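Possible substrate binding protein of ABC transporter system (Rhodopseudomonas palustris, PDB 3N0X) probably binds branched-chain amino acids or related small solutes in the periplasm and delivers them to an ABC transporter for uptake. Local coordinates at residues 235-240 against 280-285; 246-251 against 344-349; 252-257 against 353-358. All blocks are in the same frame, centred on the assembly; numbering follows the deposited sequence. Where two conformers were deposited one is given.

Contact 1 of 3, residues 235-240 against 280-285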
loop_
_atom_site.group_PDB
_atom_site.type_symbol
_atom_site.label_atom_id
_atom_site.label_comp_id
_atom_site.label_asym_id
_atom_site.label_seq_id
_atom_site.Cartn_x
_atom_site.Cartn_y
_atom_site.Cartn_z
ATOM N N GLY A 235 -1.696 8.225 5.241
ATOM C CA GLY A 235 -2.933 8.387 4.486
ATOM C C GLY A 235 -3.781 7.146 4.567
ATOM O O GLY A 235 -3.431 6.172 5.245
ATOM N N ASN A 236 -4.882 7.163 3.851
ATOM C CA ASN A 236 -5.814 6.044 3.936
ATOM C C ASN A 236 -6.791 6.122 2.781
ATOM O O ASN A 236 -6.767 7.038 1.985
ATOM C CB ASN A 236 -6.574 6.022 5.295
ATOM C CG ASN A 236 -6.818 4.628 5.800
ATOM O OD1 ASN A 236 -7.068 3.690 5.032
ATOM N ND2 ASN A 236 -6.663 4.461 7.127
ATOM N N ILE A 237 -7.641 5.101 2.715
ATOM C CA ILE A 237 -8.656 5.035 1.699
ATOM C C ILE A 237 -9.717 6.093 1.928
ATOM O O ILE A 237 -9.858 6.640 3.009
ATOM C CB ILE A 237 -9.281 3.623 1.595
ATOM C CG1 ILE A 237 -9.927 3.180 2.906
ATOM C CG2 ILE A 237 -8.165 2.645 1.114
ATOM C CD1 ILE A 237 -10.709 1.861 2.787
ATOM N N LEU A 238 -10.487 6.408 0.891
ATOM C CA LEU A 238 -11.427 7.510 0.969
ATOM C C LEU A 238 -12.447 7.457 2.122
ATOM O O LEU A 238 -12.665 8.465 2.786
ATOM C CB LEU A 238 -12.104 7.792 -0.399
ATOM C CG LEU A 238 -11.185 8.112 -1.585
ATOM C CD1 LEU A 238 -12.000 8.279 -2.902
ATOM C CD2 LEU A 238 -10.344 9.349 -1.328
ATOM N N PRO A 239 -13.109 6.297 2.362
ATOM C CA PRO A 239 -14.015 6.270 3.523
ATOM C C PRO A 239 -13.338 6.582 4.858
ATOM O O PRO A 239 -13.934 7.227 5.739
ATOM C CB PRO A 239 -14.547 4.845 3.525
ATOM C CG PRO A 239 -14.337 4.333 2.150
ATOM C CD PRO A 239 -13.113 5.026 1.606
ATOM N N ALA A 240 -12.107 6.138 5.005
ATOM C CA ALA A 240 -11.339 6.404 6.220
ATOM C C ALA A 240 -10.890 7.870 6.365
ATOM O O ALA A 240 -10.632 8.350 7.483
ATOM C CB ALA A 240 -10.128 5.468 6.286
ATOM N N PRO A 280 -14.315 8.579 -7.614
ATOM C CA PRO A 280 -12.907 8.450 -7.961
ATOM C C PRO A 280 -12.316 7.077 -7.625
ATOM O O PRO A 280 -12.891 6.305 -6.789
ATOM C CB PRO A 280 -12.229 9.538 -7.129
ATOM C CG PRO A 280 -13.218 9.967 -6.118
ATOM C CD PRO A 280 -14.510 9.298 -6.348
ATOM N N PRO A 281 -11.188 6.742 -8.287
ATOM C CA PRO A 281 -10.459 5.548 -7.934
ATOM C C PRO A 281 -9.853 5.683 -6.547
ATOM O O PRO A 281 -9.515 6.790 -6.123
ATOM C CB PRO A 281 -9.360 5.472 -8.993
ATOM C CG PRO A 281 -9.152 6.863 -9.450
ATOM C CD PRO A 281 -10.480 7.564 -9.297
ATOM N N ASP A 282 -9.681 4.550 -5.887
ATOM C CA ASP A 282 -9.068 4.474 -4.535
ATOM C C ASP A 282 -7.810 3.570 -4.573
ATOM O O ASP A 282 -7.361 3.118 -5.651
ATOM C CB ASP A 282 -10.149 3.988 -3.551
ATOM C CG ASP A 282 -9.969 4.525 -2.085
ATOM O OD1 ASP A 282 -8.840 4.908 -1.692
ATOM O OD2 ASP A 282 -11.005 4.489 -1.343
ATOM N N PHE A 283 -7.218 3.321 -3.395
ATOM C CA PHE A 283 -6.000 2.501 -3.279
ATOM C C PHE A 283 -6.082 1.244 -4.135
ATOM O O PHE A 283 -5.151 0.896 -4.867
ATOM C CB PHE A 283 -5.779 1.999 -1.828
ATOM C CG PHE A 283 -5.108 2.978 -0.866
ATOM C CD1 PHE A 283 -5.150 4.358 -1.011
ATOM C CD2 PHE A 283 -4.465 2.467 0.247
ATOM C CE1 PHE A 283 -4.540 5.197 -0.041
ATOM C CE2 PHE A 283 -3.812 3.290 1.147
ATOM C CZ PHE A 283 -3.879 4.653 1.011
ATOM N N PHE A 284 -7.163 0.512 -3.941
ATOM C CA PHE A 284 -7.259 -0.830 -4.490
ATOM C C PHE A 284 -7.377 -0.801 -6.002
ATOM O O PHE A 284 -6.843 -1.673 -6.722
ATOM C CB PHE A 284 -8.396 -1.589 -3.789
ATOM C CG PHE A 284 -8.161 -1.727 -2.330
ATOM C CD1 PHE A 284 -7.314 -2.697 -1.855
ATOM C CD2 PHE A 284 -8.816 -0.913 -1.423
ATOM C CE1 PHE A 284 -7.068 -2.830 -0.484
ATOM C CE2 PHE A 284 -8.529 -1.001 -0.075
ATOM C CZ PHE A 284 -7.665 -1.945 0.397
ATOM N N THR A 285 -8.049 0.220 -6.489
ATOM C CA THR A 285 -8.207 0.429 -7.913
ATOM C C THR A 285 -6.836 0.693 -8.528
ATOM O O THR A 285 -6.437 0.098 -9.548
ATOM C CB THR A 285 -9.048 1.665 -8.197
ATOM O OG1 THR A 285 -10.129 1.776 -7.253
ATOM C CG2 THR A 285 -9.595 1.591 -9.619
#
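At the start of helix 283-302, Asp282 holds the N-cap position and turns its carboxylate onto the backbone of Leu238 in the loop that follows strand 229-233. Leu238 N donates to Asp282 OD2 at 3.0 Å with an N-H...O angle of 156°, meeting the oxygen on its syn side and somewhat out of the carboxylate plane. OD1 adds only a weak second bond to Leu238 N. OD1 also accepts from within its own segment, where Phe283 N meets the anti side of Asp282 OD1 at 2.8 Å. Two backbone N-H groups, of Leu238 and Phe283, thus grip the carboxylate, the first through one good and one weak bond, and the nearby helix start would probably stabilise its negative charge. Asp282 N is itself fixed by Thr285 OG1, 3.1 Å away. The contact is consistent with a place between the two lobes of a periplasmic binding protein: strand 229-233 belongs to the four-stranded parallel sheet, whereas helix 18-35, touched by Asp282 and Phe284, directly follows strand 5-11 of the six-stranded sheet. Ile237 carries the contact with the aromatic rings. Its CG1 lies between the backbone N and the carbonyl carbon (chi1 59°), leaving CG2 beside the backbone N. Ile237 CG2 stands over one face of Phe283, 4.0 Å from the ring centroid and 25° off the normal, a CH-pi contact. Ile237 CG2 also comes within 3.9 Å of Phe284 CE2. Phe284 in turn stacks on Tyr20, and Phe283 meets Tyr255 edge-to-face. Leu238 CD1 adds an apolar contact, 3.8 Å from Pro280 CG.

Contact 2 of 3, residues 246-251 against 344-349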
loop_
_atom_site.group_PDB
_atom_site.type_symbol
_atom_site.label_atom_id
_atom_site.label_comp_id
_atom_site.label_asym_id
_atom_site.label_seq_id
_atom_site.Cartn_x
_atom_site.Cartn_y
_atom_site.Cartn_z
ATOM N N ARG A 246 -11.406 16.380 10.636
ATOM C CA ARG A 246 -11.175 16.974 11.956
ATOM C C ARG A 246 -9.715 17.403 12.199
ATOM O O ARG A 246 -9.429 17.981 13.257
ATOM C CB ARG A 246 -11.587 15.969 13.043
ATOM C CG ARG A 246 -13.127 15.838 13.246
ATOM C CD ARG A 246 -13.637 16.644 14.458
ATOM N NE ARG A 246 -13.208 16.053 15.741
ATOM C CZ ARG A 246 -12.188 16.481 16.498
ATOM N NH1 ARG A 246 -11.450 17.540 16.151
ATOM N NH2 ARG A 246 -11.902 15.841 17.623
ATOM N N LEU A 247 -8.829 17.190 11.208
ATOM C CA LEU A 247 -7.379 17.420 11.339
ATOM C C LEU A 247 -6.822 18.346 10.237
ATOM O O LEU A 247 -5.887 17.971 9.510
ATOM C CB LEU A 247 -6.662 16.059 11.304
ATOM C CG LEU A 247 -7.094 15.006 12.342
ATOM C CD1 LEU A 247 -6.672 13.577 11.960
ATOM C CD2 LEU A 247 -6.514 15.446 13.671
ATOM N N PRO A 248 -7.409 19.533 10.060
ATOM C CA PRO A 248 -6.933 20.408 9.010
ATOM C C PRO A 248 -5.430 20.679 9.117
ATOM O O PRO A 248 -4.924 20.939 10.206
ATOM C CB PRO A 248 -7.750 21.690 9.223
ATOM C CG PRO A 248 -8.193 21.613 10.622
ATOM C CD PRO A 248 -8.455 20.188 10.868
ATOM N N GLY A 249 -4.723 20.590 7.996
ATOM C CA GLY A 249 -3.311 20.906 7.939
ATOM C C GLY A 249 -2.407 19.740 8.328
ATOM O O GLY A 249 -1.191 19.870 8.246
HETATM N N MSE A 250 -2.994 18.623 8.755
HETATM C CA MSE A 250 -2.199 17.459 9.129
HETATM C C MSE A 250 -1.377 17.008 7.934
HETATM O O MSE A 250 -1.875 16.938 6.794
HETATM C CB MSE A 250 -3.060 16.297 9.607
HETATM C CG MSE A 250 -2.222 15.103 10.060
HETATM SE SE MSE A 250 -3.237 13.822 11.065
HETATM C CE MSE A 250 -4.343 13.324 9.732
ATOM N N GLU A 251 -0.122 16.643 8.197
ATOM C CA GLU A 251 0.703 16.082 7.163
ATOM C C GLU A 251 1.117 14.652 7.473
ATOM O O GLU A 251 1.189 14.233 8.612
ATOM C CB GLU A 251 1.962 16.909 6.963
ATOM C CG GLU A 251 1.663 18.344 6.531
ATOM C CD GLU A 251 2.871 19.199 6.189
ATOM O OE1 GLU A 251 4.016 18.676 6.048
ATOM O OE2 GLU A 251 2.638 20.429 6.057
ATOM N N VAL A 344 -3.526 17.823 4.740
ATOM C CA VAL A 344 -4.970 17.777 4.724
ATOM C C VAL A 344 -5.576 19.171 4.485
ATOM O O VAL A 344 -5.230 20.147 5.190
ATOM C CB VAL A 344 -5.528 17.190 6.054
ATOM C CG1 VAL A 344 -7.066 17.402 6.176
ATOM C CG2 VAL A 344 -5.180 15.693 6.184
ATOM N N LYS A 345 -6.520 19.230 3.531
ATOM C CA LYS A 345 -7.395 20.382 3.314
ATOM C C LYS A 345 -8.825 19.928 3.599
ATOM O O LYS A 345 -9.241 18.862 3.160
ATOM C CB LYS A 345 -7.283 20.934 1.892
ATOM C CG LYS A 345 -8.333 22.057 1.562
ATOM N N VAL A 346 -9.588 20.710 4.346
ATOM C CA VAL A 346 -10.964 20.321 4.650
ATOM C C VAL A 346 -11.925 21.112 3.750
ATOM O O VAL A 346 -11.968 22.343 3.817
ATOM C CB VAL A 346 -11.286 20.627 6.120
ATOM C CG1 VAL A 346 -12.745 20.297 6.418
ATOM C CG2 VAL A 346 -10.359 19.844 7.079
ATOM N N ASP A 347 -12.603 20.408 2.843
ATOM C CA ASP A 347 -13.617 21.011 1.981
ATOM C C ASP A 347 -14.941 20.425 2.458
ATOM O O ASP A 347 -15.162 19.209 2.329
ATOM C CB ASP A 347 -13.329 20.635 0.542
ATOM C CG ASP A 347 -14.332 21.214 -0.430
ATOM O OD1 ASP A 347 -15.458 21.574 0.004
ATOM O OD2 ASP A 347 -13.980 21.304 -1.639
ATOM N N PRO A 348 -15.799 21.250 3.063
ATOM C CA PRO A 348 -16.995 20.651 3.690
ATOM C C PRO A 348 -17.938 19.911 2.745
ATOM O O PRO A 348 -18.712 19.059 3.207
ATOM C CB PRO A 348 -17.720 21.846 4.294
ATOM C CG PRO A 348 -17.188 23.032 3.568
ATOM C CD PRO A 348 -15.776 22.713 3.184
ATOM N N ALA A 349 -17.862 20.214 1.460
ATOM C CA ALA A 349 -18.702 19.541 0.473
ATOM C C ALA A 349 -18.209 18.167 0.034
ATOM O O ALA A 349 -18.920 17.481 -0.731
ATOM C CB ALA A 349 -18.851 20.390 -0.738
#
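Gly249 and Met250, two consecutive residues, share the backbone of the single residue Val344, and Gly249 does so with a positive phi of 85°. Gly249 N donates to Val344 O at 2.9 Å. Val344 N returns a bond to Met250 O, 2.8 Å long and fairly straight with an N-H...O angle of 159°. Both backbone polar atoms of the valine are therefore satisfied by the facing segment, but by different residues of it. This pairing, with the glycine first and an extended residue second, is that of a G1 beta bulge, and it comes with the type II turn that often accompanies one: the turn runs from Leu247 to Met250 and is closed by Met250 N to Leu247 O at 3.1 Å. The bulge lies where the chain enters strand 251-254, which pairs antiparallel with strand 335-345. The Val344 side chain points at the facing segment and packs against the turn. Val344 CG1 is anti to the backbone N (chi1 168°) and passes 3.6 Å from Leu247 O, with Pro248 CA also close by. The other branch, Val344 CG2, lies beside the backbone N and is 3.6 Å from Met250 O. Val344 CG2 also approaches CB of the selenomethionine Met250, at 4.1 Å. Further out, Pro248 CB packs on Val346 CG2 at 3.8 Å, an apolar contact on the more exposed flank. Beyond the two segments, Leu247 and Met250 lean on Leu216 of helix 215-221, Val344 touches Leu355 in strand 354-357, and Lys343 NZ bonds the carbonyl oxygen of Gly249.

Contact 3 of 3, residues 252-257 against 353-358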
loop_
_atom_site.group_PDB
_atom_site.type_symbol
_atom_site.label_atom_id
_atom_site.label_comp_id
_atom_site.label_asym_id
_atom_site.label_seq_id
_atom_site.Cartn_x
_atom_site.Cartn_y
_atom_site.Cartn_z
ATOM N N GLY A 252 1.461 13.941 6.421
ATOM C CA GLY A 252 1.886 12.575 6.465
ATOM C C GLY A 252 2.249 12.120 5.085
ATOM O O GLY A 252 2.346 12.951 4.147
ATOM N N ALA A 253 2.355 10.799 4.921
ATOM C CA ALA A 253 2.527 10.232 3.600
ATOM C C ALA A 253 1.501 9.176 3.305
ATOM O O ALA A 253 1.011 8.509 4.207
ATOM C CB ALA A 253 3.936 9.634 3.447
ATOM N N THR A 254 1.173 9.054 2.020
ATOM C CA THR A 254 0.188 8.108 1.528
ATOM C C THR A 254 0.654 7.332 0.297
ATOM O O THR A 254 1.462 7.799 -0.515
ATOM C CB THR A 254 -1.175 8.817 1.235
ATOM O OG1 THR A 254 -2.207 7.811 1.115
ATOM C CG2 THR A 254 -1.100 9.751 0.007
ATOM N N TYR A 255 0.088 6.141 0.154
ATOM C CA TYR A 255 0.315 5.302 -1.023
ATOM C C TYR A 255 -0.313 5.920 -2.285
ATOM O O TYR A 255 0.209 5.779 -3.387
ATOM C CB TYR A 255 -0.319 3.913 -0.737
ATOM C CG TYR A 255 -0.567 3.008 -1.942
ATOM C CD1 TYR A 255 0.470 2.355 -2.614
ATOM C CD2 TYR A 255 -1.839 2.778 -2.366
ATOM C CE1 TYR A 255 0.217 1.512 -3.695
ATOM C CE2 TYR A 255 -2.091 1.999 -3.477
ATOM C CZ TYR A 255 -1.068 1.330 -4.114
ATOM O OH TYR A 255 -1.345 0.501 -5.184
ATOM N N TYR A 256 -1.463 6.554 -2.126
ATOM C CA TYR A 256 -2.240 7.061 -3.244
ATOM C C TYR A 256 -3.317 8.034 -2.775
ATOM O O TYR A 256 -3.859 7.905 -1.685
ATOM C CB TYR A 256 -2.919 5.910 -3.998
ATOM C CG TYR A 256 -3.654 6.304 -5.288
ATOM C CD1 TYR A 256 -2.966 6.564 -6.483
ATOM C CD2 TYR A 256 -5.044 6.370 -5.317
ATOM C CE1 TYR A 256 -3.665 6.887 -7.645
ATOM C CE2 TYR A 256 -5.738 6.687 -6.457
ATOM C CZ TYR A 256 -5.027 6.980 -7.622
ATOM O OH TYR A 256 -5.755 7.294 -8.750
ATOM N N TYR A 257 -3.604 9.020 -3.618
ATOM C CA TYR A 257 -4.819 9.856 -3.532
ATOM C C TYR A 257 -5.076 10.242 -4.977
ATOM O O TYR A 257 -4.159 10.683 -5.649
ATOM C CB TYR A 257 -4.652 11.065 -2.600
ATOM C CG TYR A 257 -5.886 11.916 -2.529
ATOM C CD1 TYR A 257 -6.959 11.520 -1.758
ATOM C CD2 TYR A 257 -5.995 13.083 -3.250
ATOM C CE1 TYR A 257 -8.113 12.287 -1.697
ATOM C CE2 TYR A 257 -7.116 13.867 -3.193
ATOM C CZ TYR A 257 -8.179 13.463 -2.433
ATOM O OH TYR A 257 -9.315 14.238 -2.426
ATOM N N ALA A 353 -11.488 14.043 3.629
ATOM C CA ALA A 353 -10.481 15.090 3.660
ATOM C C ALA A 353 -9.736 15.056 2.337
ATOM O O ALA A 353 -9.472 13.978 1.799
ATOM C CB ALA A 353 -9.488 14.857 4.798
ATOM N N VAL A 354 -9.372 16.233 1.828
ATOM C CA VAL A 354 -8.659 16.323 0.549
ATOM C C VAL A 354 -7.197 16.307 0.892
ATOM O O VAL A 354 -6.740 17.122 1.699
ATOM C CB VAL A 354 -9.026 17.620 -0.202
ATOM C CG1 VAL A 354 -8.170 17.776 -1.477
ATOM C CG2 VAL A 354 -10.513 17.588 -0.559
ATOM N N LEU A 355 -6.453 15.399 0.267
ATOM C CA LEU A 355 -5.024 15.283 0.495
ATOM C C LEU A 355 -4.302 16.096 -0.568
ATOM O O LEU A 355 -4.152 15.650 -1.723
ATOM C CB LEU A 355 -4.565 13.818 0.508
ATOM C CG LEU A 355 -5.287 12.916 1.535
ATOM C CD1 LEU A 355 -4.572 11.557 1.656
ATOM C CD2 LEU A 355 -5.442 13.584 2.915
ATOM N N GLU A 356 -3.866 17.289 -0.207
ATOM C CA GLU A 356 -3.140 18.139 -1.123
ATOM C C GLU A 356 -1.662 17.722 -1.179
ATOM O O GLU A 356 -1.098 17.338 -0.173
ATOM C CB GLU A 356 -3.277 19.608 -0.725
ATOM C CG GLU A 356 -4.745 20.034 -0.876
ATOM C CD GLU A 356 -4.949 21.520 -0.938
ATOM O OE1 GLU A 356 -4.328 22.222 -0.095
ATOM O OE2 GLU A 356 -5.759 21.947 -1.814
ATOM N N PRO A 357 -1.039 17.827 -2.350
ATOM C CA PRO A 357 0.349 17.421 -2.487
ATOM C C PRO A 357 1.299 18.417 -1.822
ATOM O O PRO A 357 1.154 19.628 -1.994
ATOM C CB PRO A 357 0.551 17.415 -3.996
ATOM C CG PRO A 357 -0.388 18.413 -4.497
ATOM C CD PRO A 357 -1.597 18.287 -3.636
ATOM N N VAL A 358 2.246 17.908 -1.070
ATOM C CA VAL A 358 3.394 18.693 -0.607
ATOM C C VAL A 358 4.608 18.309 -1.451
ATOM O O VAL A 358 5.269 19.184 -1.979
ATOM C CB VAL A 358 3.678 18.514 0.876
ATOM C CG1 VAL A 358 4.884 19.347 1.316
ATOM C CG2 VAL A 358 2.418 18.924 1.724
#
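Tyr257 lays its ring over Leu355, and nearly all the close packing between 252-257 and 353-358 is gathered there. CG of the tyrosine is anti to its backbone N (chi1 179°), which carries the start of the ring out toward strand 354-357. Leu355 CB stands over the face of the Tyr257 ring, 4.0 Å from the centroid and 19° off the normal, a CH-pi contact. Leu355 N lies over the ring as well, displaced toward the rim and 3.7 Å from Tyr257 CZ. Leu355 O comes within 3.5 Å of Tyr257 CD2. At the far end, Tyr257 OH reaches the backbone of Val354, 3.7 Å from its CA, and the valine methyls are close to it too. By contrast, Thr254 meets the leucine loosely, Thr254 CG2 to Leu355 CD1 at 4.2 Å, and Glu356, an exposed residue, starts away from 252-257 and takes no part in the packing. Strand 354-357 pairs antiparallel with strand 335-345, Val354 bonding Lys345 through the backbone. An alanine in place of Tyr257 would probably leave Leu355 CB and N without the ring that covers them and open a gap beside Val354. The contact is thus held by dispersion and ring-face packing: Leu355 N and Ala353 O are buried with no hydrogen-bond partner in the model, and the amide N-H of Leu355 is directed at the ring face, which may partly compensate that lack.

Contact 3 is the most buried of the three, and its packing is of a ring on aliphatic and backbone atoms, with no bond between the two segments, whereas contacts 1 and 2 are partly buried and each rests on backbone N-H bonds. In contact 1 a carboxylate accepts them at a helix start; in contact 2 they run between main chains at a sheet margin. Contacts 2 and 3 serve the same antiparallel sheet: strand 335-345 lies between 251-254 and 354-357, with Val344 packed on Ala353. Contact 1 joins this sheet through a probable hydrogen bond from Gly235 N to Ala253 O and through Phe283 against Tyr256. Contacts 1 and 2 do not touch, their nearest atoms about 7 Å apart.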